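Local coordinates for protein VIN1 (Oscarella pearsei, PDB 6BFI) that probably binds actin filaments and may play a role in cell-cell adhesion, as a vinculin homolog, at residues A[139-144]-A[162-167]; A[169-174]-A[196-201]; A[188-193]-A[242-247]; A[235-240]-A[446-451]. All blocks are in the same frame, centred on the assembly; numbering follows the deposited sequence. Where two conformers were deposited one is given.

Overall arrangement
Interactions 1 to 3 join four helices that follow one another in the chain, 102-145, 154-178, 185-215 and 224-249, into an antiparallel bundle. Interaction 1 pairs the first with the second, interaction 2 the second with the third, and interaction 3 the third with the fourth; centres of consecutive contacts lie about 11 and 10 Å apart. Glu243 on the fourth helix salt-bridges Arg139 on the first, closing the circuit. Interaction 4, its centre about 16 Å from those of interactions 2 and 3, leaves the bundle: 235-240 meets 446-451, about 200 residues onward. Three contacts thus lie within one bundle, and the fourth, a small one, joins it to a later part of this helical protein.

Interaction 1 of 4, residues A[139-144]-A[162-167]; sequences RSVQEY and QNLTPG
Two neighbouring antiparallel helices of a four-helix bundle, 102-145 and 154-178, meet here through Tyr144 and Val141 on one and Asn163 and Leu164 on the other. The amide of Asn163 reaches the phenol: ND2 donates to Tyr144 OH at 3.0 Å, a bent bond with an N-H...O angle of 142°, and the hydroxyl lies tilted from the amide plane. Ring and amide planes are 43° apart, while Asn163 CB packs obliquely against the ring, 3.6 Å from Tyr144 CE2. Tyr144 gets there because its CG stands anti to the backbone N (chi1 -170°), which sends the ring across the gap between the helices. The same gap is filled from the other helix by Leu164, whose CD1 is shared by Val141 CG2 and Tyr144 CD2, each at 4.1 Å. Within the bundle the two segments run antiparallel with axes 10.1 Å apart at closest, and the backbones draw near where Gly167 faces Val141, their CA atoms 5.9 Å apart. Replacing Tyr144 by an alanine would probably leave Asn163 ND2 without this acceptor and open a gap beside Leu164 CD1. Val141 also packs on Met168 and Met171 of the same facing helix. The Tyr144 ring meets that of Phe160 as well. On another side of helix 102-145, Arg139 NH1 donates in the plane of its guanidinium to a lone pair of Gln142 OE1, and both residues reach Glu243 of helix 224-249.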
loop_
_atom_site.group_PDB
_atom_site.type_symbol
_atom_site.label_atom_id
_atom_site.label_comp_id
_atom_site.label_asym_id
_atom_site.label_seq_id
_atom_site.Cartn_x
_atom_site.Cartn_y
_atom_site.Cartn_z
ATOM N N ARG A 139 3.744 19.918 -20.345
ATOM C CA ARG A 139 4.394 21.191 -20.057
ATOM C C ARG A 139 3.594 22.355 -20.623
ATOM O O ARG A 139 3.457 23.391 -19.965
ATOM C CB ARG A 139 5.817 21.205 -20.618
ATOM C CG ARG A 139 6.816 20.342 -19.862
ATOM C CD ARG A 139 6.938 20.752 -18.405
ATOM N NE ARG A 139 8.159 20.224 -17.801
ATOM C CZ ARG A 139 8.417 20.230 -16.497
ATOM N NH1 ARG A 139 7.532 20.727 -15.645
ATOM N NH2 ARG A 139 9.560 19.733 -16.046
ATOM N N SER A 140 3.058 22.209 -21.838
ATOM C CA SER A 140 2.282 23.299 -22.424
ATOM C C SER A 140 1.057 23.620 -21.572
ATOM O O SER A 140 0.835 24.780 -21.195
ATOM C CB SER A 140 1.873 22.954 -23.857
ATOM O OG SER A 140 0.870 21.956 -23.887
ATOM N N VAL A 141 0.258 22.599 -21.240
ATOM C CA VAL A 141 -0.955 22.868 -20.467
ATOM C C VAL A 141 -0.603 23.372 -19.068
ATOM O O VAL A 141 -1.247 24.294 -18.540
ATOM C CB VAL A 141 -1.851 21.615 -20.426
ATOM C CG1 VAL A 141 -1.067 20.408 -19.967
ATOM C CG2 VAL A 141 -3.052 21.846 -19.529
ATOM N N GLN A 142 0.438 22.800 -18.461
ATOM C CA GLN A 142 0.872 23.255 -17.145
ATOM C C GLN A 142 1.278 24.724 -17.174
ATOM O O GLN A 142 0.945 25.487 -16.259
ATOM C CB GLN A 142 2.028 22.390 -16.653
ATOM C CG GLN A 142 2.512 22.739 -15.267
ATOM C CD GLN A 142 3.784 22.010 -14.904
ATOM O OE1 GLN A 142 4.665 21.816 -15.743
ATOM N NE2 GLN A 142 3.887 21.596 -13.650
ATOM N N GLU A 143 1.993 25.138 -18.220
ATOM C CA GLU A 143 2.370 26.541 -18.353
ATOM C C GLU A 143 1.145 27.426 -18.536
ATOM O O GLU A 143 1.077 28.523 -17.970
ATOM C CB GLU A 143 3.338 26.721 -19.522
ATOM C CG GLU A 143 4.729 26.160 -19.275
ATOM C CD GLU A 143 5.517 25.971 -20.556
ATOM O OE1 GLU A 143 5.025 26.385 -21.629
ATOM O OE2 GLU A 143 6.628 25.404 -20.491
ATOM N N TYR A 144 0.160 26.966 -19.315
ATOM C CA TYR A 144 -1.028 27.786 -19.520
ATOM C C TYR A 144 -1.902 27.874 -18.275
ATOM O O TYR A 144 -2.740 28.777 -18.188
ATOM C CB TYR A 144 -1.855 27.260 -20.694
ATOM C CG TYR A 144 -2.969 28.204 -21.099
ATOM C CD1 TYR A 144 -2.685 29.475 -21.582
ATOM C CD2 TYR A 144 -4.302 27.829 -20.989
ATOM C CE1 TYR A 144 -3.695 30.343 -21.947
ATOM C CE2 TYR A 144 -5.318 28.691 -21.354
ATOM C CZ TYR A 144 -5.009 29.946 -21.832
ATOM O OH TYR A 144 -6.018 30.805 -22.195
ATOM N N GLN A 162 -11.952 28.131 -23.006
ATOM C CA GLN A 162 -11.946 27.538 -24.337
ATOM C C GLN A 162 -10.540 27.284 -24.863
ATOM O O GLN A 162 -10.392 26.569 -25.859
ATOM C CB GLN A 162 -12.715 28.423 -25.320
ATOM C CG GLN A 162 -11.869 29.473 -26.017
ATOM C CD GLN A 162 -12.661 30.272 -27.033
ATOM O OE1 GLN A 162 -13.859 30.497 -26.864
ATOM N NE2 GLN A 162 -11.994 30.698 -28.102
ATOM N N ASN A 163 -9.511 27.857 -24.235
ATOM C CA ASN A 163 -8.139 27.481 -24.552
ATOM C C ASN A 163 -7.627 26.343 -23.679
ATOM O O ASN A 163 -6.719 25.614 -24.097
ATOM C CB ASN A 163 -7.201 28.683 -24.407
ATOM C CG ASN A 163 -7.634 29.862 -25.250
ATOM O OD1 ASN A 163 -8.499 29.737 -26.115
ATOM N ND2 ASN A 163 -7.027 31.019 -25.003
ATOM N N LEU A 164 -8.192 26.171 -22.485
ATOM C CA LEU A 164 -7.723 25.163 -21.544
ATOM C C LEU A 164 -8.350 23.797 -21.780
ATOM O O LEU A 164 -7.685 22.777 -21.566
ATOM C CB LEU A 164 -8.010 25.612 -20.107
ATOM C CG LEU A 164 -7.483 24.707 -18.990
ATOM C CD1 LEU A 164 -5.965 24.729 -18.959
ATOM C CD2 LEU A 164 -8.059 25.112 -17.642
ATOM N N THR A 165 -9.609 23.753 -22.217
ATOM C CA THR A 165 -10.271 22.467 -22.425
ATOM C C THR A 165 -9.603 21.613 -23.500
ATOM O O THR A 165 -9.344 20.424 -23.234
ATOM C CB THR A 165 -11.756 22.696 -22.732
ATOM O OG1 THR A 165 -12.396 23.272 -21.587
ATOM C CG2 THR A 165 -12.440 21.383 -23.082
ATOM N N PRO A 166 -9.299 22.118 -24.706
ATOM C CA PRO A 166 -8.677 21.233 -25.708
ATOM C C PRO A 166 -7.294 20.747 -25.308
ATOM O O PRO A 166 -6.947 19.592 -25.587
ATOM C CB PRO A 166 -8.638 22.107 -26.970
ATOM C CG PRO A 166 -8.628 23.496 -26.462
ATOM C CD PRO A 166 -9.502 23.477 -25.244
ATOM N N GLY A 167 -6.495 21.595 -24.658
ATOM C CA GLY A 167 -5.195 21.149 -24.182
ATOM C C GLY A 167 -5.303 20.077 -23.115
ATOM O O GLY A 167 -4.587 19.069 -23.158
#

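Interaction 2 of 4, residues A[169-174]-A[196-201]; sequences TSMMKV and GTVREQ
Met172 sets out with CG beside its backbone N and anti to the carbonyl carbon (chi1 -65°), then runs fully extended, which carries SD and CE to Arg199 and Val198 of the facing helix. Val198 holds CG1 anti to its own N (chi1 177°), which presents that methyl to Met172 CE at 3.6 Å. Met171 reaches the same methyl, its CE 4.2 Å from Val198 CG1. These are the second and third helices of the bundle, 154-178 and 185-215, antiparallel at 153° with axes 11.5 Å apart at closest, a spacing that the long methionines span. On the exposed side, Arg199 lies over Met172: its guanidinium presents one face to the sulfur, with Met172 SD 3.5 Å from Arg199 NH1, and Arg199 CG touches the same thioether at 3.6 Å from Met172 SD. Arg199 is modelled in two conformations, so its contacts with Met172 and its long, weak ion pair with Glu176 are doubtful as fixed features. On the inner side, Val198 packs on Leu238 of helix 224-249, and Met171 on Cys138 and Val141 of helix 102-145.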
loop_
_atom_site.group_PDB
_atom_site.type_symbol
_atom_site.label_atom_id
_atom_site.label_comp_id
_atom_site.label_asym_id
_atom_site.label_seq_id
_atom_site.Cartn_x
_atom_site.Cartn_y
_atom_site.Cartn_z
ATOM N N THR A 169 -7.793 17.994 -22.694
ATOM C CA THR A 169 -8.228 16.769 -23.358
ATOM C C THR A 169 -7.068 16.100 -24.088
ATOM O O THR A 169 -6.911 14.872 -24.031
ATOM C CB THR A 169 -9.377 17.075 -24.320
ATOM O OG1 THR A 169 -10.538 17.455 -23.570
ATOM C CG2 THR A 169 -9.710 15.860 -25.173
ATOM N N SER A 170 -6.231 16.895 -24.762
ATOM C CA SER A 170 -5.075 16.340 -25.459
ATOM C C SER A 170 -4.096 15.685 -24.494
ATOM O O SER A 170 -3.432 14.707 -24.854
ATOM C CB SER A 170 -4.370 17.431 -26.264
ATOM O OG SER A 170 -3.760 18.379 -25.405
ATOM N N MET A 171 -3.982 16.209 -23.273
ATOM C CA MET A 171 -3.111 15.579 -22.285
ATOM C C MET A 171 -3.717 14.277 -21.772
ATOM O O MET A 171 -3.030 13.250 -21.680
ATOM C CB MET A 171 -2.843 16.543 -21.130
ATOM C CG MET A 171 -1.922 15.983 -20.057
ATOM S SD MET A 171 -1.678 17.110 -18.669
ATOM C CE MET A 171 -3.326 17.147 -17.970
ATOM N N MET A 172 -5.014 14.298 -21.446
ATOM C CA MET A 172 -5.646 13.129 -20.843
ATOM C C MET A 172 -5.746 11.968 -21.825
ATOM O O MET A 172 -5.633 10.805 -21.423
ATOM C CB MET A 172 -7.031 13.492 -20.312
ATOM C CG MET A 172 -7.012 14.488 -19.170
ATOM S SD MET A 172 -8.674 14.895 -18.611
ATOM C CE MET A 172 -8.340 16.299 -17.553
ATOM N N LYS A 173 -5.974 12.251 -23.111
ATOM C CA LYS A 173 -6.028 11.155 -24.074
ATOM C C LYS A 173 -4.664 10.497 -24.235
ATOM O O LYS A 173 -4.578 9.278 -24.435
ATOM C CB LYS A 173 -6.551 11.650 -25.425
ATOM C CG LYS A 173 -5.601 12.560 -26.187
ATOM C CD LYS A 173 -6.040 12.712 -27.636
ATOM C CE LYS A 173 -4.956 13.353 -28.486
ATOM N NZ LYS A 173 -5.200 13.119 -29.936
ATOM N N VAL A 174 -3.592 11.279 -24.118
ATOM C CA VAL A 174 -2.246 10.751 -24.293
ATOM C C VAL A 174 -1.813 9.950 -23.071
ATOM O O VAL A 174 -1.246 8.861 -23.203
ATOM C CB VAL A 174 -1.277 11.905 -24.607
ATOM C CG1 VAL A 174 0.113 11.582 -24.126
ATOM C CG2 VAL A 174 -1.265 12.187 -26.102
ATOM N N GLY A 196 -7.251 11.385 -12.362
ATOM C CA GLY A 196 -8.451 11.678 -11.595
ATOM C C GLY A 196 -8.383 13.028 -10.909
ATOM O O GLY A 196 -9.358 13.789 -10.916
ATOM N N THR A 197 -7.225 13.353 -10.322
ATOM C CA THR A 197 -7.064 14.647 -9.664
ATOM C C THR A 197 -7.323 15.798 -10.632
ATOM O O THR A 197 -8.091 16.718 -10.327
ATOM C CB THR A 197 -5.665 14.762 -9.056
ATOM O OG1 THR A 197 -5.563 13.895 -7.921
ATOM C CG2 THR A 197 -5.388 16.195 -8.619
ATOM N N VAL A 198 -6.700 15.756 -11.811
ATOM C CA VAL A 198 -6.888 16.835 -12.781
ATOM C C VAL A 198 -8.353 16.930 -13.199
ATOM O O VAL A 198 -8.947 18.022 -13.219
ATOM C CB VAL A 198 -5.963 16.630 -13.995
ATOM C CG1 VAL A 198 -6.203 17.713 -15.030
ATOM C CG2 VAL A 198 -4.509 16.626 -13.558
ATOM N N ARG A 199 -8.965 15.783 -13.510
ATOM C CA ARG A 199 -10.340 15.778 -14.002
ATOM C C ARG A 199 -11.312 16.334 -12.966
ATOM O O ARG A 199 -12.275 17.026 -13.319
ATOM C CB ARG A 199 -10.745 14.362 -14.415
ATOM C CG ARG A 199 -10.959 14.190 -15.914
ATOM C CD ARG A 199 -11.530 12.819 -16.251
ATOM N NE ARG A 199 -10.504 11.784 -16.336
ATOM C CZ ARG A 199 -9.968 11.356 -17.476
ATOM N NH1 ARG A 199 -10.361 11.873 -18.631
ATOM N NH2 ARG A 199 -9.040 10.408 -17.462
ATOM N N GLU A 200 -11.080 16.048 -11.683
ATOM C CA GLU A 200 -11.946 16.596 -10.647
ATOM C C GLU A 200 -11.606 18.041 -10.305
ATOM O O GLU A 200 -12.467 18.752 -9.776
ATOM C CB GLU A 200 -11.899 15.732 -9.381
ATOM C CG GLU A 200 -10.558 15.682 -8.671
ATOM C CD GLU A 200 -10.591 14.806 -7.429
ATOM O OE1 GLU A 200 -10.868 15.334 -6.330
ATOM O OE2 GLU A 200 -10.353 13.585 -7.555
ATOM N N GLN A 201 -10.392 18.501 -10.615
ATOM C CA GLN A 201 -9.982 19.847 -10.233
ATOM C C GLN A 201 -10.292 20.915 -11.277
ATOM O O GLN A 201 -10.321 22.100 -10.923
ATOM C CB GLN A 201 -8.484 19.880 -9.917
ATOM C CG GLN A 201 -8.119 19.250 -8.584
ATOM C CD GLN A 201 -8.929 19.808 -7.432
ATOM O OE1 GLN A 201 -8.834 20.991 -7.106
ATOM N NE2 GLN A 201 -9.733 18.958 -6.809
#

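Interaction 3 of 4, residues A[188-193]-A[242-247]; sequences AQMLKS and IEEIIR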
loop_
_atom_site.group_PDB
_atom_site.type_symbol
_atom_site.label_atom_id
_atom_site.label_comp_id
_atom_site.label_asym_id
_atom_site.label_seq_id
_atom_site.Cartn_x
_atom_site.Cartn_y
_atom_site.Cartn_z
ATOM N N ALA A 188 1.283 2.795 -13.404
ATOM C CA ALA A 188 -0.031 2.980 -14.008
ATOM C C ALA A 188 -1.026 3.526 -12.993
ATOM O O ALA A 188 -1.849 4.390 -13.320
ATOM C CB ALA A 188 -0.528 1.660 -14.597
ATOM N N GLN A 189 -0.948 3.048 -11.748
ATOM C CA GLN A 189 -1.865 3.526 -10.719
ATOM C C GLN A 189 -1.604 4.988 -10.376
ATOM O O GLN A 189 -2.548 5.753 -10.148
ATOM C CB GLN A 189 -1.755 2.654 -9.469
ATOM C CG GLN A 189 -2.811 2.969 -8.428
ATOM C CD GLN A 189 -4.217 2.882 -8.992
ATOM O OE1 GLN A 189 -4.637 1.835 -9.484
ATOM N NE2 GLN A 189 -4.948 3.991 -8.934
ATOM N N MET A 190 -0.333 5.396 -10.328
ATOM C CA MET A 190 -0.028 6.803 -10.086
ATOM C C MET A 190 -0.554 7.678 -11.219
ATOM O O MET A 190 -1.170 8.726 -10.974
ATOM C CB MET A 190 1.478 6.994 -9.904
ATOM C CG MET A 190 2.068 6.163 -8.770
ATOM S SD MET A 190 3.844 6.392 -8.531
ATOM C CE MET A 190 3.860 7.939 -7.629
ATOM N N LEU A 191 -0.341 7.253 -12.468
ATOM C CA LEU A 191 -0.861 8.013 -13.601
ATOM C C LEU A 191 -2.379 8.145 -13.523
ATOM O O LEU A 191 -2.923 9.246 -13.659
ATOM C CB LEU A 191 -0.436 7.356 -14.916
ATOM C CG LEU A 191 1.064 7.427 -15.214
ATOM C CD1 LEU A 191 1.421 6.639 -16.464
ATOM C CD2 LEU A 191 1.507 8.878 -15.346
ATOM N N LYS A 192 -3.078 7.030 -13.286
ATOM C CA LYS A 192 -4.535 7.079 -13.197
ATOM C C LYS A 192 -4.996 7.992 -12.066
ATOM O O LYS A 192 -5.967 8.746 -12.220
ATOM C CB LYS A 192 -5.101 5.670 -13.009
ATOM C CG LYS A 192 -4.968 4.777 -14.231
ATOM C CD LYS A 192 -5.609 3.417 -14.000
ATOM C CE LYS A 192 -4.916 2.658 -12.879
ATOM N NZ LYS A 192 -5.523 1.314 -12.649
ATOM N N SER A 193 -4.307 7.947 -10.923
ATOM C CA SER A 193 -4.711 8.766 -9.783
ATOM C C SER A 193 -4.553 10.253 -10.085
ATOM O O SER A 193 -5.456 11.055 -9.808
ATOM C CB SER A 193 -3.905 8.376 -8.544
ATOM O OG SER A 193 -2.517 8.543 -8.766
ATOM N N ILE A 242 0.219 17.630 -12.357
ATOM C CA ILE A 242 0.826 17.520 -13.680
ATOM C C ILE A 242 2.328 17.284 -13.564
ATOM O O ILE A 242 2.915 16.545 -14.367
ATOM C CB ILE A 242 0.501 18.767 -14.521
ATOM C CG1 ILE A 242 -1.001 18.842 -14.786
ATOM C CG2 ILE A 242 1.264 18.745 -15.841
ATOM C CD1 ILE A 242 -1.413 20.035 -15.643
ATOM N N GLU A 243 2.974 17.898 -12.568
ATOM C CA GLU A 243 4.382 17.610 -12.306
ATOM C C GLU A 243 4.595 16.122 -12.052
ATOM O O GLU A 243 5.518 15.510 -12.604
ATOM C CB GLU A 243 4.881 18.424 -11.111
ATOM C CG GLU A 243 5.323 19.833 -11.445
ATOM C CD GLU A 243 6.610 19.868 -12.243
ATOM O OE1 GLU A 243 7.585 19.206 -11.828
ATOM O OE2 GLU A 243 6.646 20.555 -13.286
ATOM N N GLU A 244 3.741 15.524 -11.219
ATOM C CA GLU A 244 3.894 14.107 -10.907
ATOM C C GLU A 244 3.627 13.243 -12.131
ATOM O O GLU A 244 4.317 12.240 -12.346
ATOM C CB GLU A 244 2.969 13.716 -9.752
ATOM C CG GLU A 244 3.200 12.309 -9.215
ATOM C CD GLU A 244 4.518 12.164 -8.475
ATOM O OE1 GLU A 244 5.187 13.188 -8.224
ATOM O OE2 GLU A 244 4.888 11.019 -8.140
ATOM N N ILE A 245 2.634 13.612 -12.944
ATOM C CA ILE A 245 2.409 12.901 -14.202
ATOM C C ILE A 245 3.668 12.932 -15.057
ATOM O O ILE A 245 4.067 11.916 -15.638
ATOM C CB ILE A 245 1.204 13.495 -14.954
ATOM C CG1 ILE A 245 -0.104 12.944 -14.393
ATOM C CG2 ILE A 245 1.293 13.193 -16.442
ATOM C CD1 ILE A 245 -1.340 13.522 -15.047
ATOM N N ILE A 246 4.319 14.094 -15.139
ATOM C CA ILE A 246 5.537 14.208 -15.936
ATOM C C ILE A 246 6.638 13.331 -15.357
ATOM O O ILE A 246 7.404 12.702 -16.097
ATOM C CB ILE A 246 5.973 15.683 -16.038
ATOM C CG1 ILE A 246 4.938 16.486 -16.825
ATOM C CG2 ILE A 246 7.344 15.801 -16.693
ATOM C CD1 ILE A 246 5.217 17.974 -16.870
ATOM N N ARG A 247 6.730 13.264 -14.026
ATOM C CA ARG A 247 7.784 12.471 -13.399
ATOM C C ARG A 247 7.573 10.981 -13.640
ATOM O O ARG A 247 8.513 10.259 -13.990
ATOM C CB ARG A 247 7.846 12.770 -11.901
ATOM C CG ARG A 247 9.071 12.182 -11.220
ATOM C CD ARG A 247 8.984 12.300 -9.707
ATOM N NE ARG A 247 7.930 11.452 -9.158
ATOM C CZ ARG A 247 8.098 10.177 -8.818
ATOM N NH1 ARG A 247 9.281 9.595 -8.974
ATOM N NH2 ARG A 247 7.081 9.481 -8.326
#
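Van der Waals contacts carry the crossing between helices 185-215 and 224-249, with Met190 and Leu191 facing Glu244, Ile245 and Arg247. The Met190 chain, bent at its last torsion (chi3 79°), lays CE 3.3 Å from Glu244 OE2 and 3.6 Å from Arg247 NH2, where it comes in at the guanidinium edge, near the plane of the group. Leu191 CD2 rests 4.0 Å from the backbone O of Ile245 and more loosely near Ile245 CG2; both residues are buried in the four-helix bundle, whose two helices here run antiparallel at 154° with axes 9.5 Å apart.

The ion pair beside Met190 lies wholly on 242-247. Arg247 NH2 donates almost straight to Glu244 OE2 at 2.7 Å, in its own guanidinium plane, on the syn side of the carboxylate but tilted well out of the carboxylate plane, while Arg247 NE adds two weak bonds to the same group. A glutamine in place of Glu244 would probably cost Arg247 its countercharge and leave the guanidinium freer to turn away from Met190.

The methionine methyl lies against an ion pair formed within one helix, so the apolar contact probably costs neither charge its mate.

Interaction 4 of 4, residues A[235-240]-A[446-451]; sequences IQKLFI and RDISTA
Asp447, meeting Lys237 of helix 224-249, is the first residue of 446-451 to touch the facing helix; Arg446 just before it salt-bridges Asp419 instead. Asp447 OD2 lies 3.4 Å from Lys237 CE and 3.8 Å from Lys237 NZ, so this is a long salt bridge in which the aliphatic end of the lysine sits nearer the carboxylate than its ammonium does. The lysine chain leaves with CG anti to the backbone N (chi1 179°) and bends at chi3 (-74°), which swings CE and NZ towards Asp447. Tyr233, one turn earlier on helix 224-249, takes part in both halves of the pair: its OH is hydrogen-bonded to Lys237 NZ and to Asp447 OD2. Ile448 comes next and offers CD1 to Lys237 NZ at 4.2 Å, a loose apolar neighbour of the charged tip. Ser449 OG is hydrogen-bonded to Thr414 OG1 and weakly to Trp479 NE1, consistent with helix 432-449 belonging to another group of helices than the bundle holding Lys237. Thr450 then folds back on Asp447: its OG1 donates to Asp447 O at 2.6 Å, in the carbonyl plane, and its N bonds to the same oxygen, so this carbonyl is gripped twice. With Ala451 it also packs on Tyr233. The contact buries little, 92 Å² in all, and its polar attraction probably depends on the tyrosine hydroxyl joining two charges that sit too far apart for a close direct bond.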
loop_
_atom_site.group_PDB
_atom_site.type_symbol
_atom_site.label_atom_id
_atom_site.label_comp_id
_atom_site.label_asym_id
_atom_site.label_seq_id
_atom_site.Cartn_x
_atom_site.Cartn_y
_atom_site.Cartn_z
ATOM N N ILE A 235 -4.981 26.040 -8.595
ATOM C CA ILE A 235 -3.943 26.110 -9.621
ATOM C C ILE A 235 -2.712 25.330 -9.184
ATOM O O ILE A 235 -2.076 24.642 -9.992
ATOM C CB ILE A 235 -3.596 27.575 -9.939
ATOM C CG1 ILE A 235 -4.838 28.328 -10.412
ATOM C CG2 ILE A 235 -2.501 27.648 -10.995
ATOM C CD1 ILE A 235 -4.607 29.805 -10.646
ATOM N N GLN A 236 -2.351 25.424 -7.901
ATOM C CA GLN A 236 -1.170 24.715 -7.422
ATOM C C GLN A 236 -1.418 23.214 -7.346
ATOM O O GLN A 236 -0.516 22.421 -7.631
ATOM C CB GLN A 236 -0.732 25.260 -6.062
ATOM C CG GLN A 236 0.525 26.119 -6.114
ATOM C CD GLN A 236 1.750 25.349 -6.587
ATOM O OE1 GLN A 236 1.795 24.122 -6.509
ATOM N NE2 GLN A 236 2.750 26.072 -7.082
ATOM N N LYS A 237 -2.629 22.802 -6.960
ATOM C CA LYS A 237 -2.941 21.376 -6.957
ATOM C C LYS A 237 -2.834 20.794 -8.364
ATOM O O LYS A 237 -2.238 19.725 -8.565
ATOM C CB LYS A 237 -4.335 21.141 -6.368
ATOM C CG LYS A 237 -4.738 19.675 -6.348
ATOM C CD LYS A 237 -6.045 19.439 -5.601
ATOM C CE LYS A 237 -5.873 19.566 -4.096
ATOM N NZ LYS A 237 -7.121 19.206 -3.357
ATOM N N LEU A 238 -3.393 21.495 -9.356
ATOM C CA LEU A 238 -3.256 21.047 -10.740
ATOM C C LEU A 238 -1.794 21.023 -11.171
ATOM O O LEU A 238 -1.338 20.058 -11.800
ATOM C CB LEU A 238 -4.072 21.949 -11.664
ATOM C CG LEU A 238 -5.577 21.689 -11.733
ATOM C CD1 LEU A 238 -6.289 22.849 -12.412
ATOM C CD2 LEU A 238 -5.853 20.389 -12.470
ATOM N N PHE A 239 -1.044 22.074 -10.831
ATOM C CA PHE A 239 0.370 22.151 -11.192
ATOM C C PHE A 239 1.144 20.958 -10.643
ATOM O O PHE A 239 1.936 20.332 -11.357
ATOM C CB PHE A 239 0.959 23.464 -10.671
ATOM C CG PHE A 239 2.395 23.687 -11.052
ATOM C CD1 PHE A 239 2.715 24.386 -12.202
ATOM C CD2 PHE A 239 3.425 23.215 -10.252
ATOM C CE1 PHE A 239 4.034 24.601 -12.556
ATOM C CE2 PHE A 239 4.746 23.424 -10.601
ATOM C CZ PHE A 239 5.051 24.117 -11.755
ATOM N N ILE A 240 0.919 20.630 -9.369
ATOM C CA ILE A 240 1.641 19.539 -8.726
ATOM C C ILE A 240 1.251 18.200 -9.339
ATOM O O ILE A 240 2.115 17.363 -9.634
ATOM C CB ILE A 240 1.393 19.571 -7.206
ATOM C CG1 ILE A 240 2.191 20.714 -6.570
ATOM C CG2 ILE A 240 1.734 18.232 -6.565
ATOM C CD1 ILE A 240 1.847 20.979 -5.125
ATOM N N ARG A 446 -5.520 17.127 5.212
ATOM C CA ARG A 446 -4.928 18.385 5.660
ATOM C C ARG A 446 -4.882 19.399 4.520
ATOM O O ARG A 446 -5.285 20.565 4.681
ATOM C CB ARG A 446 -3.523 18.139 6.213
ATOM C CG ARG A 446 -3.463 17.238 7.440
ATOM C CD ARG A 446 -2.039 17.151 7.973
ATOM N NE ARG A 446 -1.981 16.625 9.334
ATOM C CZ ARG A 446 -1.577 15.399 9.646
ATOM N NH1 ARG A 446 -1.188 14.561 8.694
ATOM N NH2 ARG A 446 -1.561 15.010 10.914
ATOM N N ASP A 447 -4.410 18.958 3.348
ATOM C CA ASP A 447 -4.244 19.864 2.218
ATOM C C ASP A 447 -5.566 20.519 1.829
ATOM O O ASP A 447 -5.639 21.744 1.675
ATOM C CB ASP A 447 -3.639 19.115 1.031
ATOM C CG ASP A 447 -3.395 20.018 -0.161
ATOM O OD1 ASP A 447 -2.447 20.830 -0.106
ATOM O OD2 ASP A 447 -4.148 19.912 -1.151
ATOM N N ILE A 448 -6.626 19.721 1.671
ATOM C CA ILE A 448 -7.920 20.298 1.319
ATOM C C ILE A 448 -8.488 21.093 2.487
ATOM O O ILE A 448 -9.270 22.031 2.288
ATOM C CB ILE A 448 -8.898 19.206 0.843
ATOM C CG1 ILE A 448 -10.182 19.836 0.296
ATOM C CG2 ILE A 448 -9.229 18.244 1.971
ATOM C CD1 ILE A 448 -9.944 20.912 -0.752
ATOM N N SER A 449 -8.099 20.754 3.717
ATOM C CA SER A 449 -8.547 21.531 4.867
ATOM C C SER A 449 -7.986 22.947 4.837
ATOM O O SER A 449 -8.604 23.868 5.384
ATOM C CB SER A 449 -8.152 20.829 6.166
ATOM O OG SER A 449 -8.782 19.564 6.275
ATOM N N THR A 450 -6.824 23.148 4.201
ATOM C CA THR A 450 -6.289 24.506 4.107
ATOM C C THR A 450 -7.205 25.451 3.329
ATOM O O THR A 450 -7.085 26.673 3.481
ATOM C CB THR A 450 -4.904 24.509 3.455
ATOM O OG1 THR A 450 -5.022 24.190 2.061
ATOM C CG2 THR A 450 -3.987 23.501 4.135
ATOM N N ALA A 451 -8.115 24.928 2.510
ATOM C CA ALA A 451 -8.953 25.755 1.652
ATOM C C ALA A 451 -10.353 25.986 2.207
ATOM O O ALA A 451 -11.127 26.735 1.601
ATOM C CB ALA A 451 -9.056 25.131 0.257
#